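Side-chain contacts in thymidylate synthase ThyX (Streptomyces cacaoi subsp. asoensis, PDB 4P5A), which is a ThyX-family UMP/dUMP methylase that probably uses FAD and methylenetetrahydrofolate for the reductive methylation, working as a homotetramer: residues V74-I78 / F79-H83; Q153-D157 / S158-R162; R207-E210 / M211-E214; R50-I53 / R54-R58. All coordinates share one frame; numbering follows the deposited sequence.

Interaction 1. Residues V74-I78 / F79-H83; sequences VRAPI and FTVRH. With 5BU (5-bromo-uridine-5'-monophosphate), chain F.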
# COMPACT_ATOMS: atom_id res chain seq x y z
N VAL B 74 21.79 2.72 3.45
CA VAL B 74 22.24 1.41 3.03
C VAL B 74 23.18 1.59 1.83
O VAL B 74 22.87 2.30 0.90
CB VAL B 74 21.01 0.56 2.55
CG1 VAL B 74 21.49 -0.85 2.05
CG2 VAL B 74 19.99 0.39 3.73
N ARG B 75 24.35 0.97 1.86
CA ARG B 75 25.19 0.87 0.70
C ARG B 75 25.39 -0.58 0.25
O ARG B 75 25.83 -1.44 1.05
CB ARG B 75 26.57 1.48 1.04
CG ARG B 75 27.53 1.59 -0.21
CD ARG B 75 28.89 2.38 0.14
NE ARG B 75 28.66 3.32 1.25
CZ ARG B 75 28.31 4.61 1.12
NH1 ARG B 75 28.19 5.18 -0.08
NH2 ARG B 75 28.10 5.33 2.20
N ALA B 76 25.02 -0.89 -0.99
CA ALA B 76 24.96 -2.31 -1.41
C ALA B 76 25.00 -2.28 -2.92
O ALA B 76 24.61 -1.26 -3.54
CB ALA B 76 23.62 -3.00 -0.88
N PRO B 77 25.36 -3.44 -3.56
CA PRO B 77 25.34 -3.56 -5.00
C PRO B 77 23.90 -3.53 -5.53
O PRO B 77 22.95 -3.90 -4.79
CB PRO B 77 26.01 -4.92 -5.26
CG PRO B 77 25.76 -5.73 -3.99
CD PRO B 77 25.81 -4.67 -2.86
N ILE B 78 23.74 -3.03 -6.72
CA ILE B 78 22.39 -2.96 -7.31
C ILE B 78 21.59 -4.28 -7.22
O ILE B 78 20.39 -4.25 -6.91
CB ILE B 78 22.54 -2.53 -8.80
CG1 ILE B 78 22.90 -1.05 -8.80
CG2 ILE B 78 21.21 -2.77 -9.60
CD1 ILE B 78 23.22 -0.53 -10.18
N PHE B 79 22.21 -5.44 -7.46
CA PHE B 79 21.38 -6.61 -7.36
C PHE B 79 20.73 -6.82 -6.00
O PHE B 79 19.69 -7.47 -5.93
CB PHE B 79 22.05 -7.90 -7.84
CG PHE B 79 23.13 -8.40 -6.91
CD1 PHE B 79 24.44 -7.88 -6.97
CD2 PHE B 79 22.80 -9.35 -5.93
CE1 PHE B 79 25.43 -8.35 -6.03
CE2 PHE B 79 23.76 -9.78 -5.00
CZ PHE B 79 25.04 -9.24 -5.02
N THR B 80 21.38 -6.38 -4.93
CA THR B 80 20.82 -6.51 -3.58
C THR B 80 19.85 -5.36 -3.28
O THR B 80 18.86 -5.56 -2.61
CB THR B 80 22.00 -6.44 -2.58
OG1 THR B 80 22.80 -7.62 -2.78
CG2 THR B 80 21.50 -6.46 -1.12
N VAL B 81 20.14 -4.17 -3.82
CA VAL B 81 19.10 -3.09 -3.70
C VAL B 81 17.78 -3.48 -4.34
O VAL B 81 16.72 -3.11 -3.82
CB VAL B 81 19.65 -1.81 -4.35
CG1 VAL B 81 18.63 -0.65 -4.27
CG2 VAL B 81 20.88 -1.40 -3.52
N ARG B 82 17.87 -4.19 -5.46
CA ARG B 82 16.65 -4.71 -6.09
C ARG B 82 15.85 -5.54 -5.09
O ARG B 82 14.61 -5.37 -5.12
CB ARG B 82 16.86 -5.52 -7.37
CG ARG B 82 17.65 -4.66 -8.41
CD ARG B 82 16.91 -4.79 -9.79
NE ARG B 82 16.90 -6.04 -10.40
CZ ARG B 82 15.93 -6.49 -11.21
NH1 ARG B 82 16.15 -7.60 -11.79
NH2 ARG B 82 14.77 -5.88 -11.42
N HIS B 83 16.46 -6.47 -4.36
CA HIS B 83 15.74 -7.26 -3.39
C HIS B 83 15.08 -6.36 -2.32
O HIS B 83 13.91 -6.57 -2.03
CB HIS B 83 16.66 -8.32 -2.74
CG HIS B 83 17.27 -9.22 -3.76
ND1 HIS B 83 18.31 -10.09 -3.47
CD2 HIS B 83 16.94 -9.43 -5.06
CE1 HIS B 83 18.60 -10.79 -4.55
NE2 HIS B 83 17.76 -10.44 -5.52
P 5BU F . 17.08 -12.03 -9.13
OP1 5BU F . 17.54 -11.80 -10.55
OP2 5BU F . 16.67 -13.48 -8.80
OP3 5BU F . 18.06 -11.43 -8.05
O5' 5BU F . 15.69 -11.17 -8.97
C5' 5BU F . 14.82 -11.15 -10.01
C4' 5BU F . 13.54 -10.27 -9.54
O4' 5BU F . 12.91 -10.97 -8.41
C3' 5BU F . 13.95 -8.91 -8.98
O3' 5BU F . 12.84 -7.97 -9.11
C2' 5BU F . 14.11 -9.24 -7.50
O2' 5BU F . 13.93 -8.05 -6.71
C1' 5BU F . 13.12 -10.33 -7.17
N1 5BU F . 13.63 -11.39 -6.27
C2 5BU F . 13.95 -11.01 -4.97
O2 5BU F . 13.64 -9.85 -4.62
N3 5BU F . 14.56 -11.84 -4.09
C4 5BU F . 14.88 -13.14 -4.49
O4 5BU F . 15.42 -13.89 -3.72
C5 5BU F . 14.55 -13.48 -5.82
C6 5BU F . 13.98 -12.68 -6.74
BR 5BU F . 14.80 -15.33 -6.34

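Interaction 2. Residues Q153-D157 / S158-R162; sequences QRLLD and SGIAR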
# COMPACT_ATOMS: atom_id res chain seq x y z
N GLN B 153 33.64 5.10 -18.78
CA GLN B 153 34.38 6.39 -18.81
C GLN B 153 34.63 6.87 -20.24
O GLN B 153 34.62 8.07 -20.49
CB GLN B 153 35.73 6.19 -18.11
CG GLN B 153 35.64 6.11 -16.61
CD GLN B 153 35.02 7.35 -15.99
OE1 GLN B 153 35.46 8.43 -16.26
NE2 GLN B 153 33.96 7.17 -15.16
N ARG B 154 34.89 5.93 -21.15
CA ARG B 154 35.09 6.33 -22.57
C ARG B 154 33.85 6.98 -23.14
O ARG B 154 33.92 8.02 -23.86
CB ARG B 154 35.37 5.10 -23.46
CG ARG B 154 36.04 5.51 -24.81
CD ARG B 154 36.17 4.37 -25.82
NE ARG B 154 36.67 3.11 -25.27
CZ ARG B 154 37.92 2.83 -24.86
NH1 ARG B 154 38.96 3.70 -24.91
NH2 ARG B 154 38.14 1.63 -24.39
N LEU B 155 32.68 6.40 -22.84
CA LEU B 155 31.42 7.01 -23.26
C LEU B 155 31.23 8.38 -22.65
O LEU B 155 30.89 9.31 -23.41
CB LEU B 155 30.20 6.13 -22.95
CG LEU B 155 30.21 4.86 -23.82
CD1 LEU B 155 29.21 3.80 -23.15
CD2 LEU B 155 29.92 5.15 -25.37
N LEU B 156 31.39 8.49 -21.34
CA LEU B 156 31.29 9.82 -20.66
C LEU B 156 32.26 10.85 -21.29
O LEU B 156 31.85 11.98 -21.62
CB LEU B 156 31.53 9.79 -19.18
CG LEU B 156 30.61 8.91 -18.30
CD1 LEU B 156 31.04 8.93 -16.87
CD2 LEU B 156 29.12 9.54 -18.43
N ASP B 157 33.53 10.48 -21.40
CA ASP B 157 34.55 11.37 -22.06
C ASP B 157 34.15 11.79 -23.49
O ASP B 157 34.38 12.94 -23.88
CB ASP B 157 35.95 10.71 -22.05
CG ASP B 157 36.53 10.61 -20.64
OD1 ASP B 157 35.96 11.20 -19.69
OD2 ASP B 157 37.55 9.93 -20.47
N SER B 158 33.49 10.92 -24.22
CA SER B 158 32.99 11.22 -25.55
C SER B 158 31.76 12.20 -25.55
O SER B 158 31.35 12.70 -26.61
CB SER B 158 32.66 9.88 -26.18
OG SER B 158 32.02 10.00 -27.41
N GLY B 159 31.20 12.50 -24.39
CA GLY B 159 30.05 13.36 -24.27
C GLY B 159 28.72 12.61 -24.28
O GLY B 159 27.66 13.24 -24.38
N ILE B 160 28.73 11.28 -24.16
CA ILE B 160 27.46 10.54 -24.15
C ILE B 160 26.80 10.81 -22.77
O ILE B 160 27.50 10.80 -21.76
CB ILE B 160 27.66 9.01 -24.31
CG1 ILE B 160 28.30 8.62 -25.66
CG2 ILE B 160 26.35 8.20 -24.13
CD1 ILE B 160 27.60 9.32 -26.85
N ALA B 161 25.45 10.97 -22.77
CA ALA B 161 24.70 11.29 -21.55
C ALA B 161 24.89 10.18 -20.51
O ALA B 161 24.83 8.97 -20.82
CB ALA B 161 23.23 11.43 -21.88
N ARG B 162 24.97 10.59 -19.27
CA ARG B 162 25.19 9.58 -18.23
C ARG B 162 24.12 8.51 -18.07
O ARG B 162 24.50 7.36 -17.84
CB ARG B 162 25.75 10.21 -16.96
CG ARG B 162 24.91 11.07 -16.42
CD ARG B 162 25.62 11.97 -15.35
NE ARG B 162 24.60 13.01 -15.30
CZ ARG B 162 24.80 14.28 -15.67
NH1 ARG B 162 23.78 15.13 -15.68
NH2 ARG B 162 26.02 14.68 -16.01
O HOH W 1 29.16 12.81 -20.93

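Interaction 3. Residues R207-E210 / M211-E214; sequences REIE and MVAE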
# COMPACT_ATOMS: atom_id res chain seq x y z
N ARG B 207 22.46 -14.33 0.17
CA ARG B 207 23.20 -13.89 1.33
C ARG B 207 23.37 -12.35 1.49
O ARG B 207 23.36 -11.81 2.62
CB ARG B 207 24.61 -14.57 1.22
CG ARG B 207 25.46 -14.13 2.39
CD ARG B 207 24.93 -14.70 3.76
NE ARG B 207 25.86 -14.16 4.79
CZ ARG B 207 25.49 -13.60 5.94
NH1 ARG B 207 24.21 -13.58 6.27
NH2 ARG B 207 26.40 -13.07 6.76
N GLU B 208 23.52 -11.63 0.37
CA GLU B 208 23.80 -10.21 0.48
C GLU B 208 22.64 -9.41 1.07
O GLU B 208 22.82 -8.52 1.95
CB GLU B 208 24.25 -9.63 -0.88
CG GLU B 208 25.76 -10.05 -1.32
CD GLU B 208 25.86 -11.50 -1.82
OE1 GLU B 208 26.97 -12.09 -1.73
OE2 GLU B 208 24.84 -12.13 -2.16
N ILE B 209 21.41 -9.69 0.62
CA ILE B 209 20.29 -9.03 1.30
C ILE B 209 20.12 -9.46 2.73
O ILE B 209 19.73 -8.64 3.60
CB ILE B 209 18.93 -9.12 0.46
CG1 ILE B 209 17.82 -8.23 1.10
CG2 ILE B 209 18.45 -10.58 0.46
CD1 ILE B 209 18.19 -6.72 0.96
N GLU B 210 20.55 -10.69 3.00
CA GLU B 210 20.51 -11.16 4.39
C GLU B 210 21.49 -10.33 5.23
O GLU B 210 21.21 -10.07 6.39
CB GLU B 210 20.83 -12.64 4.48
CG GLU B 210 20.66 -13.15 5.95
CD GLU B 210 20.94 -14.65 6.04
OE1 GLU B 210 20.21 -15.24 6.80
OE2 GLU B 210 21.93 -15.20 5.42
N MET B 211 22.66 -9.99 4.69
CA MET B 211 23.57 -9.09 5.43
C MET B 211 22.99 -7.73 5.75
O MET B 211 23.22 -7.18 6.83
CB MET B 211 24.88 -8.93 4.64
CG MET B 211 25.61 -10.30 4.45
SD MET B 211 26.91 -10.10 3.19
CE MET B 211 27.99 -8.89 3.96
N VAL B 212 22.23 -7.18 4.80
CA VAL B 212 21.48 -5.93 5.07
C VAL B 212 20.55 -6.17 6.21
O VAL B 212 20.48 -5.34 7.19
CB VAL B 212 20.70 -5.47 3.80
CG1 VAL B 212 19.75 -4.26 4.14
CG2 VAL B 212 21.69 -5.11 2.62
N ALA B 213 19.71 -7.23 6.06
CA ALA B 213 18.67 -7.50 7.06
C ALA B 213 19.29 -7.70 8.47
O ALA B 213 18.70 -7.24 9.44
CB ALA B 213 17.91 -8.78 6.69
N GLU B 214 20.41 -8.43 8.58
CA GLU B 214 20.95 -8.68 9.94
C GLU B 214 21.41 -7.39 10.61
O GLU B 214 21.22 -7.20 11.81
CB GLU B 214 22.17 -9.70 9.86
CG GLU B 214 21.66 -11.05 9.45
CD GLU B 214 22.79 -12.05 9.04
OE1 GLU B 214 23.93 -11.59 8.64
OE2 GLU B 214 22.47 -13.27 9.12

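Interaction 4. Residues R50-I53 / R54-R58; sequences RGLI and RYLMR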
# COMPACT_ATOMS: atom_id res chain seq x y z
N ARG B 50 5.86 -6.15 28.22
CA ARG B 50 6.15 -7.46 27.57
C ARG B 50 4.88 -8.28 27.43
O ARG B 50 4.67 -8.97 26.38
CB ARG B 50 7.16 -8.23 28.38
CG ARG B 50 7.51 -9.51 27.81
CD ARG B 50 8.55 -10.19 28.71
NE ARG B 50 8.97 -11.49 28.20
CZ ARG B 50 8.37 -12.68 28.47
NH1 ARG B 50 7.26 -12.80 29.21
NH2 ARG B 50 8.88 -13.76 27.93
N GLY B 51 4.06 -8.31 28.50
CA GLY B 51 2.73 -8.98 28.37
C GLY B 51 1.87 -8.55 27.18
O GLY B 51 1.40 -9.40 26.41
N LEU B 52 1.74 -7.24 26.98
CA LEU B 52 0.89 -6.75 25.94
C LEU B 52 1.52 -7.05 24.54
O LEU B 52 0.83 -7.50 23.60
CB LEU B 52 0.76 -5.27 26.12
CG LEU B 52 -0.35 -4.57 25.25
CD1 LEU B 52 -0.03 -3.16 24.94
CD2 LEU B 52 -1.45 -5.32 24.53
N ILE B 53 2.82 -6.87 24.45
CA ILE B 53 3.49 -7.03 23.15
C ILE B 53 3.42 -8.49 22.77
O ILE B 53 3.23 -8.78 21.61
CB ILE B 53 4.90 -6.48 23.20
CG1 ILE B 53 4.74 -4.91 23.09
CG2 ILE B 53 5.85 -7.02 22.09
CD1 ILE B 53 6.01 -4.09 23.32
N ARG B 54 3.61 -9.39 23.72
CA ARG B 54 3.51 -10.85 23.39
C ARG B 54 2.12 -11.22 22.96
O ARG B 54 1.99 -11.95 21.96
CB ARG B 54 4.02 -11.70 24.53
CG ARG B 54 5.56 -11.56 24.76
CD ARG B 54 5.98 -12.35 26.06
NE ARG B 54 5.52 -13.77 26.12
CZ ARG B 54 6.14 -14.82 25.55
NH1 ARG B 54 5.66 -16.09 25.76
NH2 ARG B 54 7.26 -14.64 24.81
N TYR B 55 1.11 -10.66 23.57
CA TYR B 55 -0.26 -10.86 23.21
C TYR B 55 -0.50 -10.35 21.78
O TYR B 55 -1.07 -11.05 20.92
CB TYR B 55 -1.21 -10.17 24.18
CG TYR B 55 -2.63 -10.11 23.64
CD1 TYR B 55 -3.48 -11.24 23.65
CD2 TYR B 55 -3.12 -8.93 23.11
CE1 TYR B 55 -4.82 -11.15 23.09
CE2 TYR B 55 -4.41 -8.81 22.56
CZ TYR B 55 -5.25 -9.92 22.54
OH TYR B 55 -6.52 -9.74 21.97
N LEU B 56 -0.03 -9.13 21.50
CA LEU B 56 -0.29 -8.67 20.12
C LEU B 56 0.44 -9.52 19.12
O LEU B 56 -0.09 -9.70 18.00
CB LEU B 56 0.25 -7.21 19.91
CG LEU B 56 -0.41 -6.20 20.86
CD1 LEU B 56 0.40 -4.92 20.94
CD2 LEU B 56 -1.87 -5.90 20.51
N MET B 57 1.64 -10.00 19.44
CA MET B 57 2.49 -10.72 18.46
C MET B 57 1.80 -12.00 18.18
O MET B 57 1.73 -12.42 17.01
CB MET B 57 3.90 -10.97 19.06
CG MET B 57 5.10 -11.50 18.20
SD MET B 57 5.45 -10.43 16.80
CE MET B 57 6.21 -8.99 17.71
N ARG B 58 1.26 -12.66 19.21
CA ARG B 58 0.70 -14.00 18.93
C ARG B 58 -0.70 -13.98 18.33
O ARG B 58 -1.09 -14.93 17.64
CB ARG B 58 0.88 -14.92 20.11
CG ARG B 58 -0.21 -14.82 21.08
CD ARG B 58 0.05 -15.77 22.32
NE ARG B 58 -1.08 -15.55 23.22
CZ ARG B 58 -1.08 -14.77 24.31
NH1 ARG B 58 -2.21 -14.64 25.00
NH2 ARG B 58 0.05 -14.16 24.74
O HOH W 2 0.94 -11.96 27.03

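Interaction 1. Residues V74-I78 / F79-H83
Phe79 holds CG between its backbone N and carbonyl carbon (chi1 71°), and this turns the ring back against Pro77. Its CE1 lies 3.3 Å from Pro77 CG, and the two rings cross obliquely. Thr80 OG1 sits above one face of the phenyl ring, toward the rim. In Val81, CG1 is anti to the backbone N (chi1 180°), and the other methyl, CG2, packs 4.1 Å from Ala76 CB. The carbonyl of Pro77 receives two N-H groups. Val81 N meets Pro77 O in the carbonyl plane at 3.0 Å, while Thr80 N reaches Pro77 O from above that plane at 2.9 Å. His83 NE2 gives a nearly straight bond of 2.7 Å to OP3 of the bound 5-bromo-UMP. One imidazole face meets N3 of the base, and Phe79 O lies over the centre of the opposite face. With an alanine here, OP3 would probably lose this donor and the base the ring beside it. Arg82 NH1 forms a salt bridge with Glu94 of the second subunit. Pro77 is the N-cap where strand 69-77 turns into helix 78-84, which lines the nucleotide pocket shared between ThyX subunits.

Interaction 2. Residues Q153-D157 / S158-R162
A Schellman motif ends the long helix 131-157, joining Leu155 and Leu156 to Gly159 and Ile160. Gly159 is the first residue to leave helical angles, and its phi is positive (92°). With a CB in this conformation the residue would crowd the Ser158 carbonyl oxygen, which explains the glycine. Two backbone bonds reach back into the last turn. Ile160 N binds Leu155 O at 3.0 Å. Gly159 N binds Leu156 O at 2.9 Å, coming from well above the carbonyl plane. Before them, Ser158 N keeps a helical bond of 3.0 Å to Arg154 O.

The apolar contact usual for this motif is present too. Ile160 places CG1 beside its backbone N (chi1 -62°), and that atom lies 3.8 Å from Leu155 CD2. Ile160 CB also rests near Leu155 O. Leu156 sends CD2 to Arg162 CB at 3.7 Å, and these two side chains cross at about a right angle. The rest of Arg162 leads away, and its NE is bonded to the carbonyl of Arg98.

The turn lies at a subunit interface. Leu155 packs on Ser140 and Ala161 on Tyr126, both of the second subunit. Leu155 and Leu156 also touch Ala165 of the next helix, 162-165. One water spans the turn from the helix to the loop, donating to Leu156 O at 2.9 Å and to Ile160 O at 2.7 Å.

Interaction 3. Residues R207-E210 / M211-E214
Arg207 meets both Met211 and Glu214, one and two turns further along the helix. Its CG is anti to the backbone N (chi1 179°), and a bend at chi2 (68°) carries the guanidinium along the helix surface. Met211 CG lies over the centre of one guanidinium face, 3.6 Å from Arg207 CZ. The carboxylates come to the edge of the same group. Arg207 NH1 bonds Glu214 OE1 at 3.1 Å, with weak bonds of 3.4 Å from NH1 to Glu214 OE2 and from NH2 to Glu214 OE1. The guanidinium and carboxylate planes are turned 61° apart, and Glu214 OE1 is met from above its own plane.

Glu208 points away from the later turn, and its carboxylate is bound to Tyr107 and Arg113. The bonds from Met211 N to Arg207 O and from Val212 N to Glu208 O are the ordinary i to i+4 backbone bonds of helix 207-223. Charged groups form a salt-bridge network on its first turns.

Ile209 belongs to the apolar side. Its CD1 packs 4.0 Å from Val212 CB, and its side chain also touches Phe189 and Arg193 of helix 183-193. Ile209 O takes Ala213 N.

Glu210 closes the network. Its OE2 receives Arg207 NH1 at 2.9 Å, again from above the carboxylate plane. Glu210 OE1 accepts a hydrogen bond from His195 N, beside its salt bridge to Arg196. The same OE1 lies only 3.8 Å from Glu214 OE2. The arginines probably offset this like-charge approach, since Arg196 forms salt bridges to both of these oxygens.

Interaction 4. Residues R50-I53 / R54-R58
Arg54 lies alongside Arg50, one helical turn earlier, and the two side chains point the same way. A bend at chi3 (52°) brings the end of Arg54 level with the extended chain of Arg50. Arg54 CD sits over the centre of the Arg50 guanidinium, 3.4 Å from Arg50 CZ. The two guanidinium planes are nearly parallel and stack with an offset, so that Arg50 NH2 is above the rim of the Arg54 group. NH2 of Arg50 and NH2 of Arg54 are 3.6 Å apart, an approach of like charges. With an alanine in place of Arg54, the Arg50 guanidinium would probably lose the surface it lies on and be freer to turn. Arg54 N bonds Arg50 O.

Tyr55 N bonds Gly51 O. Its ring touches Leu52 loosely, with CD2 of Tyr55 4.2 Å from CD2 of Leu52. The hydroxyl is hydrogen-bonded to Gly122 O of the fourth subunit.

Leu56 packs back on Leu52. Its CG lies 3.9 Å from Leu52 CD2, and its N bonds Leu52 O at 2.8 Å. Met57 N bonds Ile53 O, while its side chain touches Phe234.

Arg58 turns back along the helix. Its NH1 lies at the edge of the Tyr55 ring, and its NH2 gives a bond to a water at 3.3 Å. That water donates to Gly51 O at 2.7 Å.

This is an amphipathic helix, with arginines along one side of 48-58, and leucines on the other packed against helix 23-30 and near the FAD-binding His61.

Along the chain the order is interaction 4, 1, 2, 3. Interactions 1 and 3 are neighbours near the centre of the chain, with centres about 10 Å apart. There helix 78-84 packs on helix 207-223: Thr80 and Phe79 touch Glu208, and Thr80 and His83 touch Ile209. Interaction 1 supplies Arg82 and His83 to the nucleotide pocket; interaction 3 backs it. Interaction 2 caps the far end of helix 131-157, and interaction 4 lies on helix 48-58. Their centres are about 57 Å apart, on opposite sides of the chain's centre. Interactions 1 and 2 meet the second subunit, and interaction 4 meets the fourth. The spread suits a tetramer whose FAD sites are built from three monomers.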